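Amidohydrolase 2 (Bifidobacterium longum subsp. infantis, PDB 6UVZ) probably acts as a hydrolase of the metallo-dependent hydrolase superfamily, built as a TIM-barrel amidohydrolase whose particular substrate is not assigned. Local coordinates at residues D10-I15 against V56-D61; H14-D19 against W220-L225; V89-R94 against F121-R126. All coordinates share one frame; numbering follows the deposited sequence.

Interactions 1 and 2 share His14 and Ile15 and start from the same end of strand 7-13, their centres about 9 Å apart. Both are buried. Interaction 1 is chiefly backbone pairing between neighbouring barrel strands, helped by a histidine side-chain bond. Interaction 2 runs from the same residues to the chain that follows the eighth strand, where one backbone bond is joined by tryptophan and proline packing. Val60 CG1 of the first touches Trp16 CE3 of the second. Interaction 3, centred about 22 Å from interaction 1, is also mostly buried but lies farther from the chain's centre, in the barrel's outer layer: a loop lies on a helix through apolar and backbone contacts, with Pro91 exposed.

Interaction 1 of 3, residues D10-I15 against V56-D61; sequences DSHFHI and VYVEVD
Val56 N donates to Asp10 O at 2.7 Å, and Val56 CB and CG1 rest against Ser11 O. The valine's carbonyl continues the pairing: Val56 O accepts from Phe13 N at 3.2 Å, with Phe13 CD2 also near. Tyr57 is bridged to Phe13 in parallel register, both aromatic side chains on one face of the sheet. Tyr57 CE1 meets Ile15 CG1 at 3.5 Å, the side chains crossing at about a right angle, while a water joins Tyr57 OH, which also bonds Glu68, to Ile15 O. These are strands 7-13 and 51-58, the first two of the TIM barrel, linked by a beta-alpha-beta crossover through helix 38-47. His12 and His14 fit the His-x-His pattern that in many amidohydrolases carries metal; a like role here is only inferred. Val58 N bonds Phe13 O at 3.2 Å. Val58 CG2, anti to its own carbonyl carbon, lies over one face of the His12 ring, 3.7 Å from its centroid; His12 ND1 bonds Lys190. Branching lets valine give this methyl while its backbone stays paired. Val58 O takes His14 ND1 at 3.0 Å, the donor standing above the carbonyl plane. Val60 CG1 packs on His14 CB at 3.7 Å.

Interaction 2 of 3, residues H14-D19 against W220-L225; sequences HIWDPD and WPVVEL
His14 N donates to Trp220 O at 2.8 Å, the one hydrogen bond between the segments, with an N-H...O angle of 149°. The bond helps close the TIM barrel, for it ties the chain leaving the first strand, 7-13, to the chain that follows the last, 214-216; Ser11 with Tyr216 and His12 with Asn219 make similar backbone links nearby. CB of His14 and CD2 of its ring both lie near the same Trp220 oxygen. The carbonyl oxygen of His14 lies obliquely by the Trp220 ring, 3.5 Å from CE3. Farther along that ring, Ile15 CG2 comes to the edge near its plane, 4.2 Å from CZ3.

A cis peptide bond joins Trp220 to Pro221. The cis form folds the proline back on its neighbour and lays Pro221 CB over the centre of one face of the indole, a packing well suited to an aromatic residue before proline. Trp220 CG stands anti to its backbone N (chi1 -176°), which starts the indole away from that N; the ring then reaches His14 O and Ile15 CG2. It is met elsewhere by Tyr36, edge to face, and by helix 38-47. Pro221 CD sits 3.4 Å from His14 O. Its neighbour CG meets Trp16 CH2 at 3.6 Å, the two side chains reaching tip to tip. The large indole suits this place because its six-membered ring reaches Pro221 while NE1 bonds Leu32 O. Val222 adds a methyl: its CG2 lies 4.0 Å from His14 CD2 and, near the plane of the Trp16 ring, 4.2 Å from CH2.

Interaction 3 of 3, residues V89-R94 against F121-R126; sequences VSPWMR and FIAGLR
Val89 points its side chain at helix 119-131 and packs on the Phe121 ring and on the helix backbone. Its CB lies 3.6 Å from Phe121 CD1. CG1, anti to the backbone N (chi1 170°), reaches Phe121 O at 3.4 Å and Gly124 CA at 3.7 Å; the same methyl makes an off-centre CH-pi contact with the Phe121 ring, and CG2 meets CE1. A compact branched residue suits this place, giving one methyl to the ring and the other to both ring and helix backbone. Gly124 lets the loop come so near: a CB there would point toward the loop and come too close to Val89 CG1 and Ser90 N, and without it Ser90 C lies 3.5 Å from Gly124 CA. In the TIM barrel the helix belongs to the outer layer, following strand 101-103 and preceding strand 135-137 in sequence, and segment 89-94 is part of the connection from strand 80-86 to strand 101-103. Replacing Phe121 by an alanine would remove the ring that Val89 CB and both its methyls touch, and would probably open a gap beside the valine. Pro91 extends the contact outward, its CG 3.7 Å from Ala123 CB and its CD facing Gly124 N. The small alanine suits the close proline ring. Beyond it the loop turns back, N of Met93, a selenomethionine here, bonding Ser90 O at 3.1 Å.

Interaction 1 of 3, residues D10-I15 against V56-D61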
loop_
_atom_site.group_PDB
_atom_site.type_symbol
_atom_site.label_atom_id
_atom_site.label_comp_id
_atom_site.label_asym_id
_atom_site.label_seq_id
_atom_site.Cartn_x
_atom_site.Cartn_y
_atom_site.Cartn_z
ATOM N N ASP A 10 1.271 6.145 8.258
ATOM C CA ASP A 10 1.049 6.152 6.815
ATOM C C ASP A 10 1.440 4.791 6.251
ATOM O O ASP A 10 2.626 4.462 6.171
ATOM C CB ASP A 10 1.856 7.266 6.157
ATOM C CG ASP A 10 1.256 7.721 4.843
ATOM O OD1 ASP A 10 1.072 8.942 4.671
ATOM O OD2 ASP A 10 0.951 6.860 3.992
ATOM N N SER A 11 0.449 4.000 5.847
ATOM C CA SER A 11 0.719 2.648 5.378
ATOM C C SER A 11 1.167 2.590 3.922
ATOM O O SER A 11 1.426 1.490 3.421
ATOM C CB SER A 11 -0.521 1.769 5.571
ATOM O OG SER A 11 -1.635 2.293 4.872
ATOM N N HIS A 12 1.284 3.726 3.235
ATOM C CA HIS A 12 1.651 3.712 1.818
ATOM C C HIS A 12 2.148 5.095 1.423
ATOM O O HIS A 12 1.344 6.025 1.294
ATOM C CB HIS A 12 0.459 3.292 0.964
ATOM C CG HIS A 12 0.790 3.075 -0.480
ATOM N ND1 HIS A 12 0.837 1.821 -1.051
ATOM C CD2 HIS A 12 1.082 3.950 -1.471
ATOM C CE1 HIS A 12 1.147 1.934 -2.330
ATOM N NE2 HIS A 12 1.301 3.215 -2.610
ATOM N N PHE A 13 3.458 5.229 1.223
ATOM C CA PHE A 13 4.031 6.465 0.710
ATOM C C PHE A 13 5.255 6.125 -0.129
ATOM O O PHE A 13 5.795 5.019 -0.056
ATOM C CB PHE A 13 4.396 7.441 1.838
ATOM C CG PHE A 13 5.712 7.144 2.505
ATOM C CD1 PHE A 13 6.867 7.806 2.115
ATOM C CD2 PHE A 13 5.793 6.215 3.526
ATOM C CE1 PHE A 13 8.078 7.538 2.726
ATOM C CE2 PHE A 13 7.001 5.943 4.142
ATOM C CZ PHE A 13 8.145 6.606 3.740
ATOM N N HIS A 14 5.689 7.097 -0.930
ATOM C CA HIS A 14 6.828 6.927 -1.819
ATOM C C HIS A 14 7.800 8.087 -1.658
ATOM O O HIS A 14 7.411 9.200 -1.292
ATOM C CB HIS A 14 6.395 6.843 -3.292
ATOM C CG HIS A 14 5.342 5.814 -3.562
ATOM N ND1 HIS A 14 5.621 4.466 -3.633
ATOM C CD2 HIS A 14 4.015 5.937 -3.793
ATOM C CE1 HIS A 14 4.507 3.802 -3.889
ATOM N NE2 HIS A 14 3.518 4.671 -3.992
ATOM N N ILE A 15 9.073 7.807 -1.937
ATOM C CA ILE A 15 10.107 8.827 -2.057
ATOM C C ILE A 15 11.007 8.441 -3.223
ATOM O O ILE A 15 11.229 7.258 -3.493
ATOM C CB ILE A 15 10.945 8.996 -0.767
ATOM C CG1 ILE A 15 11.559 7.661 -0.339
ATOM C CG2 ILE A 15 10.110 9.603 0.353
ATOM C CD1 ILE A 15 12.498 7.772 0.840
ATOM N N VAL A 56 5.114 3.587 5.862
ATOM C CA VAL A 56 5.499 2.335 5.222
ATOM C C VAL A 56 5.883 2.658 3.786
ATOM O O VAL A 56 5.033 3.052 2.978
ATOM C CB VAL A 56 4.373 1.294 5.273
ATOM C CG1 VAL A 56 4.740 0.075 4.438
ATOM C CG2 VAL A 56 4.087 0.892 6.710
ATOM N N TYR A 57 7.164 2.498 3.465
ATOM C CA TYR A 57 7.626 2.742 2.106
ATOM C C TYR A 57 7.165 1.624 1.178
ATOM O O TYR A 57 7.146 0.450 1.553
ATOM C CB TYR A 57 9.150 2.854 2.075
ATOM C CG TYR A 57 9.737 3.000 0.687
ATOM C CD1 TYR A 57 9.936 4.254 0.124
ATOM C CD2 TYR A 57 10.103 1.883 -0.057
ATOM C CE1 TYR A 57 10.478 4.391 -1.142
ATOM C CE2 TYR A 57 10.643 2.011 -1.322
ATOM C CZ TYR A 57 10.827 3.267 -1.860
ATOM O OH TYR A 57 11.367 3.398 -3.119
ATOM N N VAL A 58 6.792 2.002 -0.041
ATOM C CA VAL A 58 6.415 1.060 -1.085
ATOM C C VAL A 58 7.301 1.325 -2.294
ATOM O O VAL A 58 7.625 2.480 -2.591
ATOM C CB VAL A 58 4.921 1.183 -1.455
ATOM C CG1 VAL A 58 4.524 0.104 -2.449
ATOM C CG2 VAL A 58 4.058 1.102 -0.204
ATOM N N GLU A 59 7.702 0.255 -2.978
ATOM C CA GLU A 59 8.628 0.381 -4.097
ATOM C C GLU A 59 8.061 1.302 -5.170
ATOM O O GLU A 59 6.863 1.281 -5.465
ATOM C CB GLU A 59 8.946 -0.999 -4.679
ATOM C CG GLU A 59 7.733 -1.817 -5.099
ATOM C CD GLU A 59 7.336 -1.575 -6.541
ATOM O OE1 GLU A 59 6.128 -1.636 -6.849
ATOM O OE2 GLU A 59 8.236 -1.321 -7.367
ATOM N N VAL A 60 8.934 2.123 -5.748
ATOM C CA VAL A 60 8.530 3.156 -6.690
ATOM C C VAL A 60 8.680 2.690 -8.140
ATOM O O VAL A 60 8.703 3.516 -9.052
ATOM C CB VAL A 60 9.299 4.465 -6.449
ATOM C CG1 VAL A 60 9.014 4.996 -5.053
ATOM C CG2 VAL A 60 10.793 4.246 -6.645
ATOM N N ASP A 61 8.780 1.378 -8.362
ATOM C CA ASP A 61 8.927 0.807 -9.702
ATOM C C ASP A 61 10.154 1.385 -10.410
ATOM O O ASP A 61 10.086 1.847 -11.551
ATOM C CB ASP A 61 7.656 1.015 -10.532
ATOM C CG ASP A 61 7.575 0.079 -11.722
ATOM O OD1 ASP A 61 7.347 -1.131 -11.512
ATOM O OD2 ASP A 61 7.734 0.554 -12.867
HETATM O O HOH W 1 13.113 5.283 -3.763
#

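Interaction 2 of 3, residues H14-D19 against W220-L225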
loop_
_atom_site.group_PDB
_atom_site.type_symbol
_atom_site.label_atom_id
_atom_site.label_comp_id
_atom_site.label_asym_id
_atom_site.label_seq_id
_atom_site.Cartn_x
_atom_site.Cartn_y
_atom_site.Cartn_z
ATOM N N HIS A 14 5.689 7.097 -0.930
ATOM C CA HIS A 14 6.828 6.927 -1.819
ATOM C C HIS A 14 7.800 8.087 -1.658
ATOM O O HIS A 14 7.411 9.200 -1.292
ATOM C CB HIS A 14 6.395 6.843 -3.292
ATOM C CG HIS A 14 5.342 5.814 -3.562
ATOM N ND1 HIS A 14 5.621 4.466 -3.633
ATOM C CD2 HIS A 14 4.015 5.937 -3.793
ATOM C CE1 HIS A 14 4.507 3.802 -3.889
ATOM N NE2 HIS A 14 3.518 4.671 -3.992
ATOM N N ILE A 15 9.073 7.807 -1.937
ATOM C CA ILE A 15 10.107 8.827 -2.057
ATOM C C ILE A 15 11.007 8.441 -3.223
ATOM O O ILE A 15 11.229 7.258 -3.493
ATOM C CB ILE A 15 10.945 8.996 -0.767
ATOM C CG1 ILE A 15 11.559 7.661 -0.339
ATOM C CG2 ILE A 15 10.110 9.603 0.353
ATOM C CD1 ILE A 15 12.498 7.772 0.840
ATOM N N TRP A 16 11.523 9.450 -3.923
ATOM C CA TRP A 16 12.437 9.196 -5.028
ATOM C C TRP A 16 13.232 10.455 -5.335
ATOM O O TRP A 16 12.885 11.557 -4.901
ATOM C CB TRP A 16 11.696 8.712 -6.282
ATOM C CG TRP A 16 10.662 9.665 -6.805
ATOM C CD1 TRP A 16 10.888 10.843 -7.460
ATOM C CD2 TRP A 16 9.240 9.507 -6.742
ATOM N NE1 TRP A 16 9.693 11.434 -7.794
ATOM C CE2 TRP A 16 8.667 10.633 -7.366
ATOM C CE3 TRP A 16 8.396 8.527 -6.212
ATOM C CZ2 TRP A 16 7.289 10.805 -7.475
ATOM C CZ3 TRP A 16 7.028 8.699 -6.322
ATOM C CH2 TRP A 16 6.488 9.828 -6.948
ATOM N N ASP A 17 14.307 10.267 -6.091
ATOM C CA ASP A 17 15.155 11.361 -6.561
ATOM C C ASP A 17 15.359 11.173 -8.057
ATOM O O ASP A 17 16.029 10.202 -8.469
ATOM C CB ASP A 17 16.490 11.380 -5.820
ATOM C CG ASP A 17 17.330 12.599 -6.154
ATOM O OD1 ASP A 17 16.828 13.504 -6.852
ATOM O OD2 ASP A 17 18.498 12.651 -5.715
ATOM N N PRO A 18 14.813 12.054 -8.902
ATOM C CA PRO A 18 14.887 11.830 -10.356
ATOM C C PRO A 18 16.295 11.903 -10.928
ATOM O O PRO A 18 16.499 11.457 -12.065
ATOM C CB PRO A 18 13.999 12.943 -10.927
ATOM C CG PRO A 18 14.017 14.010 -9.882
ATOM C CD PRO A 18 14.088 13.291 -8.567
ATOM N N ASP A 19 17.265 12.442 -10.191
ATOM C CA ASP A 19 18.640 12.495 -10.678
ATOM C C ASP A 19 19.396 11.204 -10.386
ATOM O O ASP A 19 19.991 10.611 -11.292
ATOM C CB ASP A 19 19.375 13.689 -10.062
ATOM C CG ASP A 19 18.859 15.018 -10.574
ATOM O OD1 ASP A 19 17.891 15.550 -9.991
ATOM O OD2 ASP A 19 19.420 15.530 -11.566
ATOM N N TRP A 220 1.238 9.423 -0.974
ATOM C CA TRP A 220 2.068 10.590 -1.229
ATOM C C TRP A 220 3.358 10.168 -1.931
ATOM O O TRP A 220 3.915 9.109 -1.622
ATOM C CB TRP A 220 2.381 11.296 0.092
ATOM C CG TRP A 220 3.156 12.567 -0.036
ATOM C CD1 TRP A 220 2.651 13.820 -0.216
ATOM C CD2 TRP A 220 4.580 12.712 0.018
ATOM N NE1 TRP A 220 3.671 14.737 -0.282
ATOM C CE2 TRP A 220 4.866 14.082 -0.141
ATOM C CE3 TRP A 220 5.640 11.816 0.184
ATOM C CZ2 TRP A 220 6.168 14.578 -0.141
ATOM C CZ3 TRP A 220 6.933 12.310 0.184
ATOM C CH2 TRP A 220 7.185 13.678 0.023
ATOM N N PRO A 221 3.865 10.970 -2.883
ATOM C CA PRO A 221 3.316 12.244 -3.358
ATOM C C PRO A 221 2.434 12.116 -4.599
ATOM O O PRO A 221 2.117 13.128 -5.223
ATOM C CB PRO A 221 4.572 13.047 -3.680
ATOM C CG PRO A 221 5.519 12.008 -4.192
ATOM C CD PRO A 221 5.207 10.725 -3.444
ATOM N N VAL A 222 2.050 10.887 -4.953
ATOM C CA VAL A 222 1.193 10.684 -6.114
ATOM C C VAL A 222 -0.185 11.299 -5.904
ATOM O O VAL A 222 -0.865 11.643 -6.879
ATOM C CB VAL A 222 1.088 9.180 -6.437
ATOM C CG1 VAL A 222 0.371 8.957 -7.762
ATOM C CG2 VAL A 222 2.470 8.550 -6.468
ATOM N N VAL A 223 -0.610 11.466 -4.649
ATOM C CA VAL A 223 -1.905 12.073 -4.362
ATOM C C VAL A 223 -1.963 13.519 -4.836
ATOM O O VAL A 223 -3.053 14.055 -5.059
ATOM C CB VAL A 223 -2.212 11.966 -2.851
ATOM C CG1 VAL A 223 -1.305 12.890 -2.049
ATOM C CG2 VAL A 223 -3.681 12.256 -2.571
ATOM N N GLU A 224 -0.810 14.167 -5.014
ATOM C CA GLU A 224 -0.745 15.540 -5.495
ATOM C C GLU A 224 -0.841 15.647 -7.013
ATOM O O GLU A 224 -0.502 16.697 -7.570
ATOM C CB GLU A 224 0.543 16.209 -5.006
ATOM C CG GLU A 224 0.602 16.431 -3.503
ATOM C CD GLU A 224 -0.375 17.491 -3.026
ATOM O OE1 GLU A 224 -0.852 18.287 -3.861
ATOM O OE2 GLU A 224 -0.665 17.528 -1.812
ATOM N N LEU A 225 -1.293 14.593 -7.692
ATOM C CA LEU A 225 -1.445 14.604 -9.143
ATOM C C LEU A 225 -2.879 14.927 -9.553
ATOM O O LEU A 225 -3.122 15.913 -10.254
ATOM C CB LEU A 225 -1.008 13.254 -9.728
ATOM C CG LEU A 225 -0.893 13.175 -11.251
ATOM C CD1 LEU A 225 0.196 14.111 -11.753
ATOM C CD2 LEU A 225 -0.627 11.747 -11.700
#

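Interaction 3 of 3, residues V89-R94 against F121-R126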
loop_
_atom_site.group_PDB
_atom_site.type_symbol
_atom_site.label_atom_id
_atom_site.label_comp_id
_atom_site.label_asym_id
_atom_site.label_seq_id
_atom_site.Cartn_x
_atom_site.Cartn_y
_atom_site.Cartn_z
ATOM N N VAL A 89 7.251 -13.102 -7.006
ATOM C CA VAL A 89 6.806 -14.067 -6.005
ATOM C C VAL A 89 7.101 -15.482 -6.486
ATOM O O VAL A 89 6.662 -15.892 -7.567
ATOM C CB VAL A 89 5.316 -13.885 -5.697
ATOM C CG1 VAL A 89 4.807 -15.035 -4.843
ATOM C CG2 VAL A 89 5.082 -12.555 -5.001
ATOM N N SER A 90 7.837 -16.234 -5.677
ATOM C CA SER A 90 8.161 -17.629 -5.942
ATOM C C SER A 90 8.772 -18.219 -4.674
ATOM O O SER A 90 9.325 -17.482 -3.854
ATOM C CB SER A 90 9.134 -17.769 -7.124
ATOM O OG SER A 90 10.407 -17.233 -6.804
ATOM N N PRO A 91 8.682 -19.539 -4.491
ATOM C CA PRO A 91 9.293 -20.157 -3.304
ATOM C C PRO A 91 10.814 -20.206 -3.368
ATOM O O PRO A 91 11.459 -20.818 -2.511
ATOM C CB PRO A 91 8.681 -21.564 -3.288
ATOM C CG PRO A 91 8.279 -21.820 -4.696
ATOM C CD PRO A 91 7.875 -20.498 -5.265
ATOM N N TRP A 92 11.395 -19.565 -4.388
ATOM C CA TRP A 92 12.842 -19.413 -4.508
ATOM C C TRP A 92 13.224 -17.961 -4.775
ATOM O O TRP A 92 14.295 -17.699 -5.331
ATOM C CB TRP A 92 13.394 -20.311 -5.617
ATOM C CG TRP A 92 12.763 -20.043 -6.947
ATOM C CD1 TRP A 92 13.129 -19.089 -7.852
ATOM C CD2 TRP A 92 11.643 -20.728 -7.517
ATOM N NE1 TRP A 92 12.308 -19.141 -8.951
ATOM C CE2 TRP A 92 11.387 -20.140 -8.772
ATOM C CE3 TRP A 92 10.834 -21.786 -7.091
ATOM C CZ2 TRP A 92 10.355 -20.570 -9.602
ATOM C CZ3 TRP A 92 9.809 -22.213 -7.918
ATOM C CH2 TRP A 92 9.581 -21.607 -9.159
HETATM N N MSE A 93 12.372 -17.017 -4.388
HETATM C CA MSE A 93 12.536 -15.618 -4.760
HETATM C C MSE A 93 13.692 -14.930 -4.043
HETATM O O MSE A 93 14.026 -15.265 -2.907
HETATM C CB MSE A 93 11.239 -14.852 -4.488
HETATM C CG MSE A 93 10.823 -14.831 -3.026
HETATM SE SE MSE A 93 9.016 -14.145 -2.773
HETATM C CE MSE A 93 9.241 -12.411 -3.627
ATOM N N ARG A 94 14.297 -13.960 -4.726
ATOM C CA ARG A 94 15.340 -13.125 -4.140
ATOM C C ARG A 94 14.677 -11.986 -3.374
ATOM O O ARG A 94 14.022 -11.125 -3.970
ATOM C CB ARG A 94 16.268 -12.591 -5.227
ATOM C CG ARG A 94 17.130 -13.650 -5.894
ATOM C CD ARG A 94 18.412 -13.891 -5.114
ATOM N NE ARG A 94 19.246 -14.918 -5.734
ATOM C CZ ARG A 94 20.501 -15.176 -5.378
ATOM N NH1 ARG A 94 21.075 -14.478 -4.408
ATOM N NH2 ARG A 94 21.183 -16.131 -5.995
ATOM N N PHE A 121 3.383 -18.823 -7.885
ATOM C CA PHE A 121 2.904 -17.658 -7.152
ATOM C C PHE A 121 2.216 -18.074 -5.858
ATOM O O PHE A 121 2.404 -17.437 -4.816
ATOM C CB PHE A 121 1.957 -16.840 -8.030
ATOM C CG PHE A 121 1.552 -15.523 -7.428
ATOM C CD1 PHE A 121 2.341 -14.398 -7.596
ATOM C CD2 PHE A 121 0.377 -15.408 -6.701
ATOM C CE1 PHE A 121 1.973 -13.185 -7.045
ATOM C CE2 PHE A 121 0.002 -14.197 -6.147
ATOM C CZ PHE A 121 0.801 -13.085 -6.320
ATOM N N ILE A 122 1.419 -19.143 -5.907
ATOM C CA ILE A 122 0.768 -19.645 -4.700
ATOM C C ILE A 122 1.806 -20.191 -3.727
ATOM O O ILE A 122 1.766 -19.904 -2.524
ATOM C CB ILE A 122 -0.280 -20.713 -5.061
ATOM C CG1 ILE A 122 -1.265 -20.167 -6.097
ATOM C CG2 ILE A 122 -1.017 -21.178 -3.815
ATOM C CD1 ILE A 122 -2.034 -18.957 -5.628
ATOM N N ALA A 123 2.751 -20.987 -4.233
ATOM C CA ALA A 123 3.811 -21.515 -3.380
ATOM C C ALA A 123 4.691 -20.402 -2.832
ATOM O O ALA A 123 5.200 -20.509 -1.710
ATOM C CB ALA A 123 4.652 -22.529 -4.153
ATOM N N GLY A 124 4.884 -19.330 -3.603
ATOM C CA GLY A 124 5.643 -18.199 -3.103
ATOM C C GLY A 124 4.950 -17.476 -1.968
ATOM O O GLY A 124 5.611 -16.939 -1.075
ATOM N N LEU A 125 3.614 -17.448 -1.984
ATOM C CA LEU A 125 2.874 -16.833 -0.886
ATOM C C LEU A 125 3.104 -17.584 0.419
ATOM O O LEU A 125 3.258 -16.967 1.480
ATOM C CB LEU A 125 1.382 -16.781 -1.221
ATOM C CG LEU A 125 0.947 -15.894 -2.391
ATOM C CD1 LEU A 125 -0.480 -16.219 -2.809
ATOM C CD2 LEU A 125 1.070 -14.424 -2.035
ATOM N N ARG A 126 3.137 -18.918 0.360
ATOM C CA ARG A 126 3.382 -19.704 1.565
ATOM C C ARG A 126 4.790 -19.474 2.098
ATOM O O ARG A 126 5.004 -19.467 3.316
ATOM C CB ARG A 126 3.160 -21.188 1.282
ATOM C CG ARG A 126 1.866 -21.502 0.551
ATOM C CD ARG A 126 1.626 -23.002 0.484
ATOM N NE ARG A 126 0.665 -23.361 -0.555
ATOM C CZ ARG A 126 -0.654 -23.319 -0.402
ATOM N NH1 ARG A 126 -1.178 -22.926 0.752
ATOM N NH2 ARG A 126 -1.451 -23.664 -1.405
#